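Local coordinates for putative 6-phosphogluconolactonase (PDB 3LHI), which probably hydrolyses 6-phosphogluconolactone to 6-phosphogluconate, the second step in the oxidative stage of the pentose phosphate pathway, at residues Ala19-Asp24 with His188-Ile193; Gly42-Ile47 with Arg86-Lys91; Ala68-Val73 with Ser80-Val85; Thr75-Ser80 with Ala171-Ile176; Leu131-Gly134 with His140-Ser143. All coordinates share one frame; numbering follows the deposited sequence. Where two conformers were deposited one is given.

Contact 1 (Ala19-Asp24 with His188-Ile193)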
# COMPACT_ATOMS: atom_id res chain seq x y z
N ALA A 19 8.46 -9.07 7.00
CA ALA A 19 7.47 -10.16 7.01
C ALA A 19 7.14 -10.59 8.45
O ALA A 19 5.99 -10.87 8.79
CB ALA A 19 7.97 -11.34 6.18
N ASP A 20 8.18 -10.68 9.29
CA ASP A 20 8.01 -11.12 10.66
C ASP A 20 7.11 -10.11 11.40
O ASP A 20 6.18 -10.49 12.12
CB ASP A 20 9.34 -11.24 11.39
CG ASP A 20 10.20 -12.38 10.88
OD1 ASP A 20 9.73 -13.26 10.14
OD2 ASP A 20 11.42 -12.33 11.26
N ALA A 21 7.38 -8.82 11.24
CA ALA A 21 6.63 -7.77 11.92
C ALA A 21 5.20 -7.71 11.41
O ALA A 21 4.26 -7.52 12.19
CB ALA A 21 7.33 -6.40 11.78
N VAL A 22 5.01 -7.83 10.09
CA VAL A 22 3.67 -7.79 9.52
C VAL A 22 2.85 -9.01 9.96
O VAL A 22 1.67 -8.87 10.30
CB VAL A 22 3.76 -7.64 7.97
CG1 VAL A 22 2.41 -7.97 7.32
CG2 VAL A 22 4.30 -6.28 7.58
N ALA A 23 3.46 -10.20 9.97
CA ALA A 23 2.78 -11.37 10.43
C ALA A 23 2.34 -11.21 11.89
O ALA A 23 1.21 -11.57 12.23
CB ALA A 23 3.66 -12.62 10.26
N ASP A 24 3.21 -10.63 12.71
CA ASP A 24 2.84 -10.42 14.12
C ASP A 24 1.67 -9.43 14.23
O ASP A 24 0.73 -9.62 15.03
CB ASP A 24 4.01 -9.91 14.93
CG ASP A 24 5.04 -10.99 15.24
OD1 ASP A 24 4.76 -12.20 15.02
OD2 ASP A 24 6.14 -10.57 15.68
N HIS A 188 -2.06 -0.30 11.84
CA HIS A 188 -0.62 -0.54 11.80
C HIS A 188 -0.14 -0.19 10.38
O HIS A 188 -0.54 -0.88 9.44
CB HIS A 188 -0.33 -2.03 12.14
CG HIS A 188 -0.79 -2.43 13.50
ND1 HIS A 188 0.03 -2.34 14.61
CD2 HIS A 188 -1.97 -2.92 13.95
CE1 HIS A 188 -0.64 -2.74 15.68
NE2 HIS A 188 -1.86 -3.08 15.31
N VAL A 189 0.72 0.82 10.27
CA VAL A 189 1.25 1.29 9.01
C VAL A 189 2.75 1.04 8.98
O VAL A 189 3.50 1.47 9.86
CB VAL A 189 0.96 2.78 8.81
CG1 VAL A 189 1.52 3.27 7.47
CG2 VAL A 189 -0.58 3.04 8.87
N PHE A 190 3.17 0.38 7.93
CA PHE A 190 4.58 0.11 7.65
C PHE A 190 4.99 0.84 6.37
O PHE A 190 4.17 1.01 5.48
CB PHE A 190 4.80 -1.37 7.45
CG PHE A 190 4.57 -2.21 8.65
CD1 PHE A 190 3.29 -2.65 9.00
CD2 PHE A 190 5.62 -2.55 9.45
CE1 PHE A 190 3.10 -3.41 10.16
CE2 PHE A 190 5.44 -3.31 10.55
CZ PHE A 190 4.19 -3.71 10.93
N LEU A 191 6.25 1.26 6.28
CA LEU A 191 6.84 1.84 5.06
C LEU A 191 8.11 1.03 4.78
O LEU A 191 8.99 0.92 5.68
CB LEU A 191 7.19 3.32 5.28
CG LEU A 191 7.94 3.98 4.11
CD1 LEU A 191 7.11 4.01 2.85
CD2 LEU A 191 8.37 5.39 4.51
N ALA A 192 8.23 0.53 3.57
CA ALA A 192 9.43 -0.14 3.12
C ALA A 192 10.08 0.62 2.00
O ALA A 192 9.43 0.95 1.02
CB ALA A 192 9.07 -1.53 2.62
N ILE A 193 11.35 0.98 2.20
CA ILE A 193 12.13 1.75 1.24
C ILE A 193 13.53 1.16 1.15
O ILE A 193 14.00 0.55 2.09
CB ILE A 193 12.14 3.25 1.59
CG1 ILE A 193 12.53 3.50 3.04
CG2 ILE A 193 10.84 3.97 1.14
CD1 ILE A 193 13.05 4.92 3.32
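F190 reaches from strand 188-194 to helix 11-33 and lays one face of its ring under V22, a helix-on-sheet contact in the Rossmann-like alpha/beta fold of this enzyme family. CG2 of V22 stands over the middle of the ring, 4.0 Å from the centroid of F190 and only 9° off the ring normal, which makes this a CH-pi contact over the face. V22 gets its methyl there because CG1 lies anti to the backbone N (chi1 165°), leaving CG2 beside that N and pointing down at the ring.

A21, one residue earlier on the helix, meets the same ring obliquely: its CB is 3.8 Å from CE2 of F190. Two neighbouring helix positions therefore share one aromatic side chain, and no hydrogen bond joins the two segments. Packing alone holds them here, with the CA atoms of V22 and F190 still 8.2 Å apart, a gap spanned by the side chains.

The surroundings extend the same apolar layer. V22 also packs on F49 and L53 of helix 47-54 and on I132 of the adjacent strand, while F229 of strand 226-231 touches both A21 and F190. At the outer end of the phenyl ring, CZ of F190 comes within 4.0 Å of the carbonyl O of A21.

Contact 2 (Gly42-Ile47 with Arg86-Lys91). With EDO (1,2-ethanediol), chain C.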
# COMPACT_ATOMS: atom_id res chain seq x y z
N GLY A 42 2.66 -1.95 -4.51
CA GLY A 42 3.29 -2.66 -5.60
C GLY A 42 4.68 -2.17 -5.88
O GLY A 42 5.41 -1.73 -5.01
N GLY A 43 5.12 -2.34 -7.14
CA GLY A 43 6.52 -2.18 -7.47
C GLY A 43 7.38 -3.38 -7.13
O GLY A 43 6.88 -4.40 -6.60
N ARG A 44 8.69 -3.22 -7.35
CA ARG A 44 9.67 -4.30 -7.06
C ARG A 44 10.14 -4.41 -5.66
O ARG A 44 10.46 -5.53 -5.20
CB ARG A 44 10.94 -4.11 -7.93
CG ARG A 44 10.61 -4.10 -9.36
CD ARG A 44 10.02 -5.36 -9.95
NE ARG A 44 10.82 -6.54 -9.60
CZ ARG A 44 10.49 -7.79 -9.94
NH1 ARG A 44 9.39 -8.08 -10.63
NH2 ARG A 44 11.26 -8.78 -9.51
N SER A 45 10.20 -3.32 -4.93
CA SER A 45 10.84 -3.38 -3.66
C SER A 45 10.16 -4.33 -2.67
O SER A 45 10.86 -4.81 -1.80
CB SER A 45 11.05 -2.01 -3.05
OG SER A 45 9.83 -1.43 -2.94
N PRO A 46 8.79 -4.53 -2.70
CA PRO A 46 8.23 -5.39 -1.65
C PRO A 46 8.20 -6.89 -2.00
O PRO A 46 7.71 -7.64 -1.20
CB PRO A 46 6.80 -4.87 -1.49
CG PRO A 46 6.46 -4.34 -2.80
CD PRO A 46 7.70 -3.85 -3.44
N ILE A 47 8.66 -7.29 -3.17
CA ILE A 47 8.51 -8.67 -3.62
C ILE A 47 9.18 -9.68 -2.66
O ILE A 47 8.58 -10.72 -2.33
CB ILE A 47 9.00 -8.82 -5.04
CG1 ILE A 47 8.06 -8.03 -5.97
CG2 ILE A 47 9.07 -10.25 -5.41
CD1 ILE A 47 8.59 -7.90 -7.37
N ARG A 86 -0.67 -11.35 -7.21
CA ARG A 86 -1.00 -12.73 -7.53
C ARG A 86 0.27 -13.54 -7.80
O ARG A 86 0.35 -14.68 -7.38
CB ARG A 86 -1.97 -12.79 -8.68
CG ARG A 86 -3.38 -12.46 -8.21
CD ARG A 86 -4.34 -12.26 -9.39
NE ARG A 86 -5.70 -12.11 -8.91
CZ ARG A 86 -6.72 -11.72 -9.65
NH1 ARG A 86 -6.54 -11.37 -10.88
NH2 ARG A 86 -7.95 -11.71 -9.12
N GLU A 87 1.25 -12.94 -8.47
CA GLU A 87 2.48 -13.67 -8.83
C GLU A 87 3.30 -13.94 -7.56
O GLU A 87 3.85 -15.03 -7.43
CB GLU A 87 3.30 -12.88 -9.84
CG GLU A 87 4.63 -13.56 -10.22
CD GLU A 87 5.32 -13.01 -11.43
OE1 GLU A 87 4.94 -11.94 -11.96
OE2 GLU A 87 6.27 -13.69 -11.88
N TYR A 88 3.44 -12.96 -6.68
CA TYR A 88 4.44 -13.05 -5.64
C TYR A 88 3.95 -13.23 -4.23
O TYR A 88 4.72 -13.64 -3.39
CB TYR A 88 5.37 -11.84 -5.73
CG TYR A 88 6.17 -11.69 -7.02
CD1 TYR A 88 7.27 -12.49 -7.27
CD2 TYR A 88 5.86 -10.69 -7.93
CE1 TYR A 88 8.03 -12.30 -8.38
CE2 TYR A 88 6.64 -10.50 -9.05
CZ TYR A 88 7.74 -11.28 -9.23
OH TYR A 88 8.53 -11.02 -10.36
N LEU A 89 2.70 -12.87 -3.94
CA LEU A 89 2.16 -12.98 -2.59
C LEU A 89 1.10 -14.06 -2.42
O LEU A 89 1.13 -14.75 -1.42
CB LEU A 89 1.57 -11.60 -2.17
CG LEU A 89 0.98 -11.56 -0.73
CD1 LEU A 89 1.97 -11.98 0.38
CD2 LEU A 89 0.44 -10.10 -0.47
N LEU A 90 0.17 -14.17 -3.36
CA LEU A 90 -0.96 -15.10 -3.19
C LEU A 90 -0.57 -16.50 -3.65
O LEU A 90 -1.03 -17.01 -4.67
CB LEU A 90 -2.19 -14.59 -3.92
CG LEU A 90 -2.69 -13.20 -3.50
CD1 LEU A 90 -3.90 -12.81 -4.32
CD2 LEU A 90 -2.98 -13.08 -1.99
N LYS A 91 0.30 -17.07 -2.85
CA LYS A 91 0.97 -18.36 -3.10
C LYS A 91 1.37 -18.89 -1.75
O LYS A 91 1.34 -18.20 -0.74
CB LYS A 91 2.17 -18.20 -4.02
CG LYS A 91 3.26 -17.43 -3.40
CD LYS A 91 4.44 -17.21 -4.34
CE LYS A 91 5.64 -16.68 -3.50
NZ LYS A 91 6.60 -15.85 -4.24
C1 EDO C . 2.81 -8.65 -13.98
O1 EDO C . 4.08 -8.15 -14.51
C2 EDO C . 2.92 -9.74 -12.90
O2 EDO C . 3.89 -9.45 -11.88
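Y88 and I47 bury most of the surface in this contact, and they meet where the loop after strand 36-40 turns into helix 47-54, beside the last turn of helix 81-88. A type I beta turn from R44 to I47 leads into the first of these helices. I47 points at the tyrosine, while R44 reaches it only with the end of its bent chain.

I47 lies against one face of the phenol. Its CG2 is 3.4 Å from CD1 of Y88 and sits toward the rim of the ring, in a CH-pi contact 22° off the normal. The longer branch of the isoleucine reaches the rim of the ring beyond, with CD1 of I47 3.7 Å from CE2 of Y88. The opposite face of the phenol is backed by CG of its own neighbour E87, so the ring is held between two aliphatic groups.

R44 adds the polar part. Its chain folds back at chi2 and chi3, bringing the guanidinium over CD1 of I47, which lies 3.2 Å from the guanidinium plane. The phenol and guanidinium planes are almost perpendicular, 85° apart. E87 turns its carboxylate to a bound 1,2-ethanediol, probably from the crystallisation liquor, while K91 curls back so that its NZ donates to the carbonyl O of Y88 and also to N51. Across the two segments a single hydrogen bond is made: NH1 of R44 to OH of Y88, 3.1 Å long, with an angle of 152° at the hydrogen.

Contact 3 (Ala68-Val73 with Ser80-Val85)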
# COMPACT_ATOMS: atom_id res chain seq x y z
N ALA A 68 -2.95 -0.91 -1.66
CA ALA A 68 -2.96 0.51 -1.25
C ALA A 68 -3.31 1.39 -2.46
O ALA A 68 -3.81 2.51 -2.27
CB ALA A 68 -1.59 0.91 -0.73
N ASP A 69 -3.02 0.91 -3.67
CA ASP A 69 -3.22 1.66 -4.88
C ASP A 69 -3.12 0.70 -6.05
O ASP A 69 -2.49 -0.36 -5.94
CB ASP A 69 -2.27 2.86 -5.05
CG ASP A 69 -0.85 2.48 -5.26
OD1 ASP A 69 -0.30 1.75 -4.43
OD2 ASP A 69 -0.24 2.95 -6.24
N GLU A 70 -3.75 1.07 -7.17
CA GLU A 70 -3.74 0.23 -8.36
C GLU A 70 -3.72 1.09 -9.59
O GLU A 70 -4.26 2.20 -9.63
CB GLU A 70 -4.92 -0.73 -8.33
CG GLU A 70 -5.11 -1.66 -9.53
CD GLU A 70 -3.95 -2.60 -9.85
OE1 GLU A 70 -2.85 -2.11 -10.07
OE2 GLU A 70 -4.18 -3.81 -9.88
N ARG A 71 -3.06 0.57 -10.62
CA ARG A 71 -3.10 1.14 -11.97
C ARG A 71 -4.36 0.68 -12.63
O ARG A 71 -4.73 -0.51 -12.56
CB ARG A 71 -1.86 0.66 -12.75
CG ARG A 71 -0.51 1.15 -12.27
CD ARG A 71 -0.02 0.52 -10.99
NE ARG A 71 1.29 1.02 -10.65
CZ ARG A 71 2.42 0.63 -11.25
NH1 ARG A 71 2.43 -0.34 -12.14
NH2 ARG A 71 3.55 1.19 -10.84
N ILE A 72 -5.06 1.62 -13.27
CA ILE A 72 -6.33 1.30 -13.93
C ILE A 72 -6.00 0.75 -15.31
O ILE A 72 -5.99 1.47 -16.31
CB ILE A 72 -7.30 2.49 -13.95
CG1 ILE A 72 -7.56 2.97 -12.51
CG2 ILE A 72 -8.57 2.06 -14.63
CD1 ILE A 72 -8.51 4.19 -12.39
N VAL A 73 -5.68 -0.52 -15.28
CA VAL A 73 -5.33 -1.37 -16.42
C VAL A 73 -5.91 -2.73 -16.14
O VAL A 73 -6.20 -3.07 -15.00
CB VAL A 73 -3.78 -1.49 -16.61
CG1 VAL A 73 -3.14 -0.12 -16.97
CG2 VAL A 73 -3.09 -2.16 -15.44
N SER A 80 -0.17 -4.12 -13.83
CA SER A 80 -1.20 -4.35 -12.82
C SER A 80 -0.54 -4.74 -11.49
O SER A 80 0.19 -5.73 -11.40
CB SER A 80 -2.13 -5.47 -13.26
OG SER A 80 -3.08 -5.75 -12.25
N ASN A 81 -0.87 -4.02 -10.41
CA ASN A 81 -0.45 -4.45 -9.10
C ASN A 81 -1.19 -5.71 -8.66
O ASN A 81 -0.66 -6.50 -7.87
CB ASN A 81 -0.67 -3.36 -8.04
CG ASN A 81 0.26 -2.15 -8.20
OD1 ASN A 81 1.32 -2.26 -8.84
ND2 ASN A 81 -0.10 -1.02 -7.54
N THR A 82 -2.43 -5.90 -9.13
CA THR A 82 -3.16 -7.14 -8.89
C THR A 82 -2.39 -8.32 -9.42
O THR A 82 -2.18 -9.34 -8.73
CB THR A 82 -4.54 -7.06 -9.52
OG1 THR A 82 -5.30 -6.02 -8.86
CG2 THR A 82 -5.31 -8.41 -9.36
N GLY A 83 -1.89 -8.19 -10.65
CA GLY A 83 -1.07 -9.26 -11.22
C GLY A 83 0.21 -9.51 -10.43
O GLY A 83 0.61 -10.65 -10.22
N LEU A 84 0.84 -8.43 -10.00
CA LEU A 84 2.04 -8.48 -9.16
C LEU A 84 1.78 -9.34 -7.95
O LEU A 84 2.50 -10.31 -7.73
CB LEU A 84 2.48 -7.08 -8.70
CG LEU A 84 3.65 -7.05 -7.74
CD1 LEU A 84 4.95 -7.19 -8.55
CD2 LEU A 84 3.54 -5.74 -6.88
N VAL A 85 0.76 -8.94 -7.16
CA VAL A 85 0.43 -9.58 -5.92
C VAL A 85 0.03 -11.06 -6.14
O VAL A 85 0.41 -11.94 -5.34
CB VAL A 85 -0.64 -8.77 -5.17
CG1 VAL A 85 -1.19 -9.53 -3.97
CG2 VAL A 85 -0.03 -7.43 -4.73
O HOH W 1 1.23 1.72 -7.90
O HOH W 2 -5.04 -4.00 -12.66
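E70 sends its carboxylate from strand 63-71 to the first backbone N-H groups of helix 81-88. From CB the chain leaves with CG anti to the backbone N (chi1 178°), then bends at CG, which brings CD to 3.4 Å from N of N81. OE1 takes two hydrogen bonds: its syn lone pair accepts from N of N81 at 2.8 Å, and its anti side from N of R71 in its own strand. OE2 accepts from N of T82, at 2.8 Å, and from OG1 of T82, at 2.7 Å and nearly along the C-O axis. Both oxygens are thus gripped twice, fixing the buried carboxylate in rotation.

This is the strand-to-helix joint of a beta-alpha-beta unit that ends in strand 98-99. The negative charge faces the helix N-terminus, where the dipole would probably stabilise it. S80 is the N-cap, its OG accepting from N of G83. N81 crosses to the strand, ND2 donating to the carbonyl O of D69 at 3.0 Å, and its OD1 lies over one face of the R71 guanidinium, whose NH1 donates to the carbonyl O of D79. A water joins ND2 of N81 to NE of R71 and OD2 of D69, which also bonds S143.

Contact 4 (Thr75-Ser80 with Ala171-Ile176). With EDO (1,2-ethanediol), chain C.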
# COMPACT_ATOMS: atom_id res chain seq x y z
N THR A 75 -6.35 -6.61 -15.23
CA THR A 75 -5.59 -7.32 -14.23
C THR A 75 -4.55 -8.30 -14.78
O THR A 75 -3.69 -8.77 -14.03
CB THR A 75 -6.52 -7.98 -13.22
OG1 THR A 75 -7.31 -8.98 -13.86
CG2 THR A 75 -7.37 -6.97 -12.45
N ASN A 76 -4.58 -8.56 -16.08
CA ASN A 76 -3.53 -9.33 -16.75
C ASN A 76 -2.49 -8.47 -17.44
O ASN A 76 -1.64 -9.01 -18.14
CB ASN A 76 -4.14 -10.36 -17.70
CG ASN A 76 -4.86 -9.75 -18.86
OD1 ASN A 76 -5.27 -8.59 -18.84
ND2 ASN A 76 -5.09 -10.58 -19.89
N HIS A 77 -2.52 -7.14 -17.24
CA HIS A 77 -1.57 -6.19 -17.82
C HIS A 77 -0.25 -6.22 -17.07
O HIS A 77 -0.22 -6.43 -15.84
CB HIS A 77 -2.18 -4.80 -17.77
CG HIS A 77 -1.46 -3.73 -18.52
ND1 HIS A 77 -0.29 -3.13 -18.08
CD2 HIS A 77 -1.76 -3.14 -19.71
CE1 HIS A 77 0.07 -2.19 -18.95
NE2 HIS A 77 -0.82 -2.16 -19.93
N ALA A 78 0.86 -5.97 -17.77
CA ALA A 78 2.15 -5.99 -17.11
C ALA A 78 2.28 -5.03 -15.94
O ALA A 78 3.09 -5.27 -15.05
CB ALA A 78 3.27 -5.69 -18.16
N ASP A 79 1.56 -3.92 -15.96
CA ASP A 79 1.65 -2.89 -14.94
C ASP A 79 0.56 -3.03 -13.86
O ASP A 79 0.41 -2.12 -13.06
CB ASP A 79 1.61 -1.49 -15.59
CG ASP A 79 2.78 -1.23 -16.50
OD1 ASP A 79 3.84 -1.81 -16.26
OD2 ASP A 79 2.60 -0.41 -17.42
N SER A 80 -0.17 -4.12 -13.83
CA SER A 80 -1.20 -4.35 -12.82
C SER A 80 -0.54 -4.74 -11.49
O SER A 80 0.19 -5.73 -11.40
CB SER A 80 -2.13 -5.47 -13.26
OG SER A 80 -3.08 -5.75 -12.25
N ALA A 171 3.98 9.84 -14.14
CA ALA A 171 4.05 8.36 -14.26
C ALA A 171 2.81 7.93 -15.01
O ALA A 171 1.79 8.62 -15.02
CB ALA A 171 4.15 7.71 -12.85
N PRO A 172 2.84 6.73 -15.63
CA PRO A 172 1.72 6.32 -16.45
C PRO A 172 0.54 5.73 -15.69
O PRO A 172 0.72 5.20 -14.59
CB PRO A 172 2.34 5.25 -17.36
CG PRO A 172 3.39 4.68 -16.57
CD PRO A 172 4.00 5.84 -15.80
N HIS A 173 -0.59 5.75 -16.35
CA HIS A 173 -1.83 5.11 -16.01
C HIS A 173 -2.61 5.91 -14.95
O HIS A 173 -2.08 6.33 -13.95
CB HIS A 173 -1.66 3.67 -15.51
CG HIS A 173 -0.84 2.80 -16.40
ND1 HIS A 173 -1.18 2.58 -17.73
CD2 HIS A 173 0.31 2.10 -16.17
CE1 HIS A 173 -0.28 1.75 -18.26
NE2 HIS A 173 0.64 1.47 -17.35
N GLU A 174 -3.89 6.05 -15.19
CA GLU A 174 -4.81 6.52 -14.16
C GLU A 174 -4.74 5.53 -13.02
O GLU A 174 -4.50 4.33 -13.24
CB GLU A 174 -6.24 6.63 -14.70
CG GLU A 174 -6.38 7.51 -15.91
CD GLU A 174 -5.88 8.90 -15.68
OE1 GLU A 174 -6.16 9.48 -14.60
OE2 GLU A 174 -5.20 9.49 -16.59
N ARG A 175 -4.96 6.02 -11.81
CA ARG A 175 -4.82 5.22 -10.61
C ARG A 175 -6.05 5.28 -9.73
O ARG A 175 -6.80 6.30 -9.73
CB ARG A 175 -3.66 5.76 -9.75
CG ARG A 175 -2.35 5.99 -10.48
CD ARG A 175 -1.81 4.72 -11.08
NE ARG A 175 -0.52 4.91 -11.78
CZ ARG A 175 0.66 4.82 -11.21
NH1 ARG A 175 0.79 4.50 -9.91
NH2 ARG A 175 1.74 4.98 -11.97
N ILE A 176 -6.18 4.27 -8.89
CA ILE A 176 -7.09 4.30 -7.77
C ILE A 176 -6.21 4.14 -6.53
O ILE A 176 -5.43 3.19 -6.46
CB ILE A 176 -8.25 3.27 -7.90
CG1 ILE A 176 -9.14 3.31 -6.66
CG2 ILE A 176 -7.74 1.85 -8.21
CD1 ILE A 176 -10.29 2.33 -6.76
C1 EDO C . 2.81 -8.65 -13.98
O1 EDO C . 4.08 -8.15 -14.51
C2 EDO C . 2.92 -9.74 -12.90
O2 EDO C . 3.89 -9.45 -11.88
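H77 to S80 form a type I beta turn ahead of helix 81-88, and D79 in that turn faces H173 of the loop leading into strand 175-178, their CA atoms 8.8 Å apart. H173 itself has a positive phi, 80°.

The side chains close the gap with one short, nearly straight hydrogen bond. NE2 of H173 donates to OD2 of D79 at 2.7 Å, with an angle of 163° at the hydrogen. The carboxylate oxygen lies close to the imidazole plane, at the ring edge. Seen from the aspartate, the nitrogen comes in on the anti side of OD2 and somewhat out of the carboxylate plane, the two groups being turned 54° against each other.

H77 is the second histidine here. With CG anti to its backbone N, its ring turns back to D79, and ND1 accepts from N of D79 at 2.9 Å, in the ring plane. That bond ties the imidazole to the very residue that holds H173. The two rings come together obliquely, CE1 to CE1 of H77 and H173 at 4.0 Å.

On the other side of the contact, NE and NH2 of R175 both bond the carbonyl O of P172, the residue before H173; NH1 of R175 goes to S143. CB of P172 lies over one face of the H173 ring. In the turn, O1 of a bound 1,2-ethanediol donates to the carbonyl O of A78. The bond directions imply that D79 serves the two histidines in opposite senses: its OD2 accepts from NE2 of H173, while its backbone N donates to ND1 of H77.

Contact 5 (Leu131-Gly134 with His140-Ser143)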
# COMPACT_ATOMS: atom_id res chain seq x y z
N LEU A 131 -1.21 -1.97 6.83
CA LEU A 131 -0.91 -1.36 5.52
C LEU A 131 0.59 -1.32 5.35
O LEU A 131 1.31 -0.90 6.26
CB LEU A 131 -1.48 0.06 5.49
CG LEU A 131 -1.01 0.99 4.38
CD1 LEU A 131 -1.43 0.49 2.96
CD2 LEU A 131 -1.57 2.41 4.63
N ILE A 132 1.09 -1.77 4.20
CA ILE A 132 2.49 -1.53 3.84
C ILE A 132 2.52 -0.58 2.64
O ILE A 132 1.98 -0.86 1.56
CB ILE A 132 3.34 -2.80 3.56
CG1 ILE A 132 3.27 -3.81 4.70
CG2 ILE A 132 4.82 -2.39 3.28
CD1 ILE A 132 2.06 -4.68 4.66
N LEU A 133 3.15 0.56 2.90
CA LEU A 133 3.41 1.61 1.94
C LEU A 133 4.79 1.48 1.32
O LEU A 133 5.68 0.83 1.90
CB LEU A 133 3.31 2.97 2.63
CG LEU A 133 1.91 3.40 3.09
CD1 LEU A 133 1.99 4.70 3.88
CD2 LEU A 133 0.99 3.51 1.90
N GLY A 134 4.96 2.07 0.15
CA GLY A 134 6.24 2.35 -0.40
C GLY A 134 6.36 3.85 -0.64
O GLY A 134 5.47 4.62 -0.27
N HIS A 140 6.17 10.46 -3.29
CA HIS A 140 4.78 10.02 -3.28
C HIS A 140 4.65 8.71 -2.54
O HIS A 140 5.61 7.96 -2.41
CB HIS A 140 4.18 9.92 -4.69
CG HIS A 140 4.33 8.59 -5.34
ND1 HIS A 140 5.46 8.20 -6.02
CD2 HIS A 140 3.46 7.55 -5.42
CE1 HIS A 140 5.26 6.99 -6.52
NE2 HIS A 140 4.06 6.56 -6.15
N THR A 141 3.44 8.44 -2.09
CA THR A 141 3.09 7.16 -1.49
C THR A 141 1.71 6.76 -1.99
O THR A 141 0.97 7.59 -2.49
CB THR A 141 3.17 7.20 0.02
OG1 THR A 141 3.17 5.89 0.57
CG2 THR A 141 2.07 8.03 0.69
N ALA A 142 1.36 5.47 -1.86
CA ALA A 142 0.19 4.95 -2.56
C ALA A 142 0.20 5.52 -3.99
O ALA A 142 1.25 5.43 -4.62
CB ALA A 142 -1.08 5.20 -1.73
N SER A 143 -0.93 6.00 -4.50
CA SER A 143 -0.89 6.77 -5.73
C SER A 143 -1.33 8.20 -5.41
O SER A 143 -1.97 8.87 -6.24
CB SER A 143 -1.69 6.12 -6.86
OG SER A 143 -0.95 5.09 -7.53
O HOH W 3 2.67 2.96 -1.41
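T141 turns OG1 anti to its backbone N (chi1 -165°), which aims the hydroxyl straight at the end of strand 130-133, and L133 has CG anti to its carbonyl carbon, chi1 -69°, bringing its isobutyl group up against the same oxygen. The place is the C-terminal end of a parallel strand of the central sheet, where the chain runs on from the strand through G134 and comes back through 140-143. In Rossmann-like alpha/beta folds such strand ends commonly border the active site.

The hydroxyl of T141 donates to the carbonyl O of G134, 2.8 Å away, approaching nearly end-on with a C=O...donor angle of 169°. OG1 of T141 also rests on L133: CD2 of L133 is 3.5 Å from OG1 of T141, and CB, CG and CD1 all come within 3.8 Å. A buried hydroxyl is thus wrapped on this side by aliphatic carbon and spends its proton on the backbone of the strand end.

Helix 215-219 packs against T141 through I215 and V218, and L133 leans on V189 and L191 of the next strand. H140 bonds D138 through ND1 and stacks its ring on F145. S143, beyond A142, holds D69 and R175 through its hydroxyl.

A second bridge between the segments runs through water. One molecule accepts from N of G134, at 2.9 Å, and from N of A142, also at 2.9 Å.

In the fold
All five contacts gather on one mixed sheet and its flanking helices. Contact 1 joins an early helix to a late strand and encloses the others in sequence. Contact 5 touches it through neighbouring strands 130-133 and 188-194, centres about 12 Å apart. Contacts 2 and 3 share helix 81-88, with contact 3 nested inside contact 2. Contacts 3 and 4, their centres only about 6 Å apart, share S80, and their strands 63-71 and 175-178 are antiparallel neighbours; their segments alternate along the chain. Contact 1 and contact 4 lie on opposite sides of the chain's centre, centres about 24 Å apart. Through S143, contact 5 joins contacts 3 and 4, so polar bonds tie these strands and loops together.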